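Transcriptional regulator, LYSR family (Neisseria meningitidis, PDB 4AB5) probably regulates transcription of methionine-biosynthesis genes as a MetR-like LysR-family DNA-binding factor, this chain being its regulatory domain. Local coordinates at residues Y80-P91 / R150-V161. Sequence-based numbering, arbitrary orientation.
Sequences YEMVGICAPDHP and RRGIAALPYWTV
Val83 and Leu156 exchange two backbone hydrogen bonds, Val83 N to Leu156 O (2.8 Å) and Leu156 N to Val83 O (2.9 Å), and Ile85 and Ala154 form the next such antiparallel pair. Pro157 lacks an N-H, which forfeits no bond to strand 80-86, because in its non-hydrogen-bonded pair with Met82 the backbone N faces away; as N-cap it starts helix 158-166. In the first turn, Tyr158 N donates to Glu81 O at 2.9 Å. At the far end a water bridges Ala87 N to Gly152 O. The pairing places 154-157 beside strand 72-86, whose other edge bonds to 171-189, within the periplasmic-binding-protein-like fold of LysR regulatory domains. Beta-branched Ile85 and Val83 favour extended backbone and fill a buried apolar face: chi1 60° sets Ile85 CG1 between backbone N and carbonyl carbon, against Ala154 CB, while CG2 meets Val161 CG2 at 3.6 Å, which Val83 CG2 also touches. Trp159 turns its indole edge onto the Tyr80 ring in a T-shaped stack, planes at 90°, NE1 3.5 Å above the ring centre. Near Ala87, Ile153 CG2 lies over a face of the His90 ring; exposed Arg150 packs its apolar stem, through CG, on Ala87 CB and lays one guanidinium face over His90 CA.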
# COMPACT_ATOMS: atom_id res chain seq x y z
N TYR B 80 -16.82 9.53 -8.37
CA TYR B 80 -15.63 9.97 -9.12
C TYR B 80 -15.42 9.14 -10.37
O TYR B 80 -15.92 8.01 -10.46
CB TYR B 80 -14.34 9.98 -8.24
CG TYR B 80 -14.05 8.69 -7.50
CD1 TYR B 80 -13.47 7.61 -8.15
CD2 TYR B 80 -14.32 8.57 -6.14
CE1 TYR B 80 -13.21 6.41 -7.48
CE2 TYR B 80 -14.03 7.39 -5.45
CZ TYR B 80 -13.47 6.31 -6.12
OH TYR B 80 -13.19 5.14 -5.46
N GLU B 81 -14.66 9.69 -11.35
CA GLU B 81 -14.36 9.02 -12.60
C GLU B 81 -13.16 8.09 -12.53
O GLU B 81 -12.13 8.43 -11.93
CB GLU B 81 -14.27 10.00 -13.81
CG GLU B 81 -13.20 11.09 -13.74
CD GLU B 81 -13.54 12.37 -12.99
OE1 GLU B 81 -13.71 12.31 -11.75
OE2 GLU B 81 -13.53 13.44 -13.64
N MSE B 82 -13.34 6.90 -13.10
CA MSE B 82 -12.33 5.86 -13.24
C MSE B 82 -11.67 6.15 -14.58
O MSE B 82 -12.34 6.14 -15.62
CB MSE B 82 -12.96 4.45 -13.24
CG MSE B 82 -13.51 4.03 -11.90
SE MSE B 82 -12.14 3.71 -10.55
CE MSE B 82 -11.25 2.13 -11.37
N VAL B 83 -10.38 6.48 -14.54
CA VAL B 83 -9.65 6.81 -15.75
C VAL B 83 -8.71 5.69 -16.13
O VAL B 83 -8.19 4.99 -15.25
CB VAL B 83 -8.93 8.20 -15.70
CG1 VAL B 83 -9.94 9.34 -15.56
CG2 VAL B 83 -7.87 8.26 -14.60
N GLY B 84 -8.52 5.51 -17.43
CA GLY B 84 -7.59 4.53 -17.97
C GLY B 84 -6.21 5.16 -18.02
O GLY B 84 -6.08 6.33 -18.39
N ILE B 85 -5.19 4.42 -17.59
CA ILE B 85 -3.81 4.89 -17.62
C ILE B 85 -2.92 4.01 -18.47
O ILE B 85 -3.03 2.79 -18.41
CB ILE B 85 -3.19 5.20 -16.23
CG1 ILE B 85 -3.16 3.96 -15.29
CG2 ILE B 85 -3.88 6.40 -15.58
CD1 ILE B 85 -2.08 3.98 -14.18
N CYS B 86 -2.07 4.65 -19.28
CA CYS B 86 -1.07 4.00 -20.13
C CYS B 86 0.19 4.86 -20.14
O CYS B 86 0.15 6.00 -19.68
CB CYS B 86 -1.61 3.73 -21.54
SG CYS B 86 -1.81 5.22 -22.55
N ALA B 87 1.32 4.33 -20.62
CA ALA B 87 2.57 5.08 -20.71
C ALA B 87 2.41 6.13 -21.82
O ALA B 87 1.64 5.88 -22.75
CB ALA B 87 3.72 4.14 -21.03
N PRO B 88 3.09 7.30 -21.76
CA PRO B 88 2.92 8.31 -22.83
C PRO B 88 3.20 7.81 -24.26
O PRO B 88 2.61 8.32 -25.20
CB PRO B 88 3.89 9.42 -22.41
CG PRO B 88 4.03 9.26 -20.94
CD PRO B 88 4.03 7.79 -20.72
N ASP B 89 4.09 6.79 -24.40
CA ASP B 89 4.53 6.12 -25.63
C ASP B 89 3.48 5.17 -26.20
O ASP B 89 3.31 5.13 -27.42
CB ASP B 89 5.82 5.30 -25.37
CG ASP B 89 7.12 6.06 -25.39
OD1 ASP B 89 7.15 7.19 -25.93
OD2 ASP B 89 8.14 5.49 -24.93
N HIS B 90 2.85 4.36 -25.33
CA HIS B 90 1.82 3.36 -25.63
C HIS B 90 0.86 3.75 -26.78
O HIS B 90 0.37 4.88 -26.78
CB HIS B 90 1.01 3.02 -24.35
CG HIS B 90 0.22 1.74 -24.43
ND1 HIS B 90 0.63 0.59 -23.77
CD2 HIS B 90 -0.92 1.46 -25.10
CE1 HIS B 90 -0.26 -0.34 -24.07
NE2 HIS B 90 -1.21 0.14 -24.87
N PRO B 91 0.54 2.81 -27.72
CA PRO B 91 -0.41 3.12 -28.80
C PRO B 91 -1.77 3.68 -28.37
O PRO B 91 -2.33 4.51 -29.08
CB PRO B 91 -0.57 1.77 -29.51
CG PRO B 91 0.73 1.08 -29.26
CD PRO B 91 1.07 1.44 -27.86
N ARG B 150 5.49 0.29 -19.66
CA ARG B 150 4.72 -0.36 -20.73
C ARG B 150 4.45 -1.84 -20.45
O ARG B 150 4.32 -2.63 -21.39
CB ARG B 150 5.34 -0.11 -22.12
CG ARG B 150 5.08 1.29 -22.66
CD ARG B 150 5.54 1.48 -24.09
NE ARG B 150 4.72 0.73 -25.05
CZ ARG B 150 4.84 0.79 -26.37
NH1 ARG B 150 5.74 1.59 -26.92
NH2 ARG B 150 4.06 0.06 -27.15
N ARG B 151 4.33 -2.21 -19.16
CA ARG B 151 4.07 -3.58 -18.72
C ARG B 151 2.58 -3.95 -18.78
O ARG B 151 2.21 -5.11 -18.58
CB ARG B 151 4.67 -3.84 -17.32
CG ARG B 151 6.19 -3.95 -17.33
CD ARG B 151 6.61 -5.23 -18.02
NE ARG B 151 8.05 -5.30 -18.26
CZ ARG B 151 8.62 -5.08 -19.43
NH1 ARG B 151 7.88 -4.76 -20.49
NH2 ARG B 151 9.93 -5.18 -19.57
N GLY B 152 1.76 -2.95 -19.09
CA GLY B 152 0.32 -3.08 -19.21
C GLY B 152 -0.38 -1.74 -19.05
O GLY B 152 0.27 -0.69 -19.09
N ILE B 153 -1.72 -1.79 -18.91
CA ILE B 153 -2.60 -0.64 -18.69
C ILE B 153 -3.41 -0.84 -17.41
O ILE B 153 -3.45 -1.96 -16.89
CB ILE B 153 -3.49 -0.31 -19.93
CG1 ILE B 153 -4.43 -1.49 -20.30
CG2 ILE B 153 -2.63 0.16 -21.13
CD1 ILE B 153 -5.57 -1.12 -21.23
N ALA B 154 -4.03 0.22 -16.88
CA ALA B 154 -4.83 0.12 -15.65
C ALA B 154 -5.98 1.11 -15.65
O ALA B 154 -6.01 2.03 -16.46
CB ALA B 154 -3.96 0.36 -14.43
N ALA B 155 -6.94 0.90 -14.73
CA ALA B 155 -8.09 1.78 -14.48
C ALA B 155 -7.99 2.21 -13.02
O ALA B 155 -7.99 1.36 -12.12
CB ALA B 155 -9.40 1.06 -14.74
N LEU B 156 -7.85 3.51 -12.79
CA LEU B 156 -7.72 4.04 -11.43
C LEU B 156 -8.53 5.32 -11.26
O LEU B 156 -8.79 5.99 -12.26
CB LEU B 156 -6.24 4.30 -11.09
CG LEU B 156 -5.35 3.09 -10.83
CD1 LEU B 156 -3.89 3.49 -10.80
CD2 LEU B 156 -5.73 2.38 -9.53
N PRO B 157 -8.95 5.70 -10.02
CA PRO B 157 -9.68 6.97 -9.84
C PRO B 157 -8.83 8.13 -10.34
O PRO B 157 -7.60 8.09 -10.21
CB PRO B 157 -9.88 7.06 -8.32
CG PRO B 157 -9.73 5.67 -7.82
CD PRO B 157 -8.74 5.02 -8.72
N TYR B 158 -9.46 9.16 -10.93
CA TYR B 158 -8.75 10.33 -11.42
C TYR B 158 -7.91 10.98 -10.30
O TYR B 158 -6.76 11.35 -10.54
CB TYR B 158 -9.73 11.34 -12.07
CG TYR B 158 -9.06 12.64 -12.47
CD1 TYR B 158 -8.26 12.71 -13.61
CD2 TYR B 158 -9.18 13.78 -11.68
CE1 TYR B 158 -7.60 13.89 -13.95
CE2 TYR B 158 -8.53 14.96 -12.02
CZ TYR B 158 -7.75 15.02 -13.16
OH TYR B 158 -7.08 16.17 -13.51
N TRP B 159 -8.48 11.13 -9.08
CA TRP B 159 -7.77 11.73 -7.95
C TRP B 159 -6.45 11.01 -7.57
O TRP B 159 -5.49 11.69 -7.20
CB TRP B 159 -8.69 11.95 -6.73
CG TRP B 159 -9.32 10.71 -6.19
CD1 TRP B 159 -10.57 10.23 -6.47
CD2 TRP B 159 -8.74 9.78 -5.26
NE1 TRP B 159 -10.80 9.07 -5.78
CE2 TRP B 159 -9.69 8.76 -5.04
CE3 TRP B 159 -7.50 9.71 -4.59
CZ2 TRP B 159 -9.44 7.68 -4.18
CZ3 TRP B 159 -7.26 8.64 -3.75
CH2 TRP B 159 -8.22 7.65 -3.54
N THR B 160 -6.41 9.67 -7.68
CA THR B 160 -5.22 8.84 -7.39
C THR B 160 -4.13 9.06 -8.46
O THR B 160 -2.94 9.14 -8.13
CB THR B 160 -5.59 7.33 -7.40
OG1 THR B 160 -6.89 7.12 -6.84
CG2 THR B 160 -4.57 6.47 -6.68
N VAL B 161 -4.55 9.10 -9.74
CA VAL B 161 -3.74 9.25 -10.94
C VAL B 161 -3.06 10.62 -11.04
O VAL B 161 -1.90 10.70 -11.47
CB VAL B 161 -4.62 8.89 -12.18
CG1 VAL B 161 -4.01 9.37 -13.49
CG2 VAL B 161 -4.88 7.39 -12.24
O HOH W 1 -11.53 12.05 -9.24
O HOH W 2 1.55 1.29 -20.60